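Local structure of hyaluronidase (4UFQ) at the interface of chains A and B. The protein degrades hyaluronan as a bacterial hyaluronidase, and is probably secreted. Residues are numbered along the deposited sequence; one frame, centred on the assembly and turned at random. Chains: chain A/B, Hyaluronidase.

The interface of chains A and B. Residues chain A 58-59, 61; chain B 45, 47-48, 83, 85.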
# COMPACT_ATOMS: atom_id res chain seq x y z
N SER A 58 21.94 -4.49 -4.57
CA SER A 58 22.92 -3.78 -3.77
C SER A 58 23.33 -4.59 -2.56
O SER A 58 22.50 -5.23 -1.93
CB SER A 58 22.43 -2.41 -3.33
OG SER A 58 23.47 -1.74 -2.62
N ASP A 59 24.63 -4.54 -2.26
CA ASP A 59 25.20 -5.14 -1.06
C ASP A 59 25.56 -4.08 -0.02
O ASP A 59 26.18 -4.39 1.00
CB ASP A 59 26.46 -5.94 -1.42
CG ASP A 59 26.18 -7.10 -2.35
OD1 ASP A 59 25.03 -7.57 -2.41
OD2 ASP A 59 27.13 -7.56 -3.02
N PRO A 61 24.60 -1.71 2.90
CA PRO A 61 23.51 -1.46 3.85
C PRO A 61 23.28 0.02 4.21
O PRO A 61 22.25 0.32 4.82
CB PRO A 61 23.95 -2.24 5.09
CG PRO A 61 25.41 -2.32 5.01
CD PRO A 61 25.77 -2.32 3.55
N ALA B 45 28.30 -3.53 -5.55
CA ALA B 45 28.97 -4.55 -4.75
C ALA B 45 29.64 -3.96 -3.51
O ALA B 45 30.11 -4.71 -2.66
CB ALA B 45 30.00 -5.31 -5.59
N THR B 47 30.07 -2.46 0.17
CA THR B 47 29.45 -2.97 1.40
C THR B 47 29.32 -1.88 2.45
O THR B 47 29.05 -2.15 3.62
CB THR B 47 30.25 -4.16 1.98
OG1 THR B 47 31.63 -3.78 2.15
CG2 THR B 47 30.17 -5.36 1.05
N SER B 48 29.51 -0.63 2.03
CA SER B 48 29.32 0.52 2.90
C SER B 48 29.33 1.79 2.06
O SER B 48 29.63 1.73 0.86
CB SER B 48 30.41 0.59 3.98
OG SER B 48 31.66 0.94 3.42
N ARG B 83 16.84 -7.88 2.25
CA ARG B 83 17.60 -8.88 2.98
C ARG B 83 17.92 -8.32 4.36
O ARG B 83 18.76 -7.43 4.51
CB ARG B 83 18.88 -9.25 2.20
CG ARG B 83 18.60 -9.48 0.71
CD ARG B 83 19.77 -10.05 -0.07
NE ARG B 83 21.01 -9.31 0.13
CZ ARG B 83 21.41 -8.27 -0.60
NH1 ARG B 83 20.66 -7.79 -1.58
NH2 ARG B 83 22.58 -7.69 -0.32
N TYR B 85 18.18 -8.53 8.88
CA TYR B 85 19.18 -8.88 9.87
C TYR B 85 18.53 -9.57 11.07
O TYR B 85 17.49 -9.11 11.58
CB TYR B 85 19.94 -7.62 10.31
CG TYR B 85 20.71 -6.98 9.19
CD1 TYR B 85 20.06 -6.19 8.26
CD2 TYR B 85 22.07 -7.18 9.04
CE1 TYR B 85 20.74 -5.61 7.21
CE2 TYR B 85 22.77 -6.60 7.99
CZ TYR B 85 22.09 -5.81 7.09
OH TYR B 85 22.75 -5.23 6.03
O HOH W 1 29.87 -7.33 -2.33
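Strand ends and loops of interleaved subunits meet in this small polar patch between two copies of the hyaluronidase, part of a deposited trimer, probably the biological form, whose intertwined strands resemble the triple-stranded beta-helix of phage HylP proteins. It probably helps to fix the register of neighbouring chains, and it shows how one arginine of chain B can engage both the last residue of a chain A strand and the loop residue after it. The loop leaving strand 54-58 of chain A lies between two segments of chain B: the loop at B:Ala45 to B:Ser48, and the end of strand 79-83 with the residues beyond it. From the latter, B:Arg83 reaches across with its chain bent at chi3 (-51°) and presents the end of its guanidinium to the carbonyl of A:Ser58. NH2 donates to A:Ser58 O at 2.9 Å, in the carbonyl plane and on a lone pair, whereas NH1 bonds to the same oxygen at 3.2 Å from above that plane. NH2 also makes a salt bridge to the carboxylate OD1 of A:Asp59 at 3.2 Å, the two charged planes standing almost perpendicular (89°). An alanine in place of B:Arg83 would remove both donors to the A:Ser58 carbonyl and the partner of A:Asp59 OD1, and would probably loosen the hold of chain B on this loop. The other carboxylate oxygen faces the opposite segment of chain B, where a water lies 2.8 Å from A:Asp59 OD2 and links it to the backbone O of B:Ala45. Further along the loop the ring of A:Pro61 sits between the two chain B segments, its CD 3.3 Å from the backbone O of B:Thr47. On its other side B:Tyr85 approaches tip first, crossing the proline at about a right angle, with the phenolic OH 3.4 Å from A:Pro61 CB.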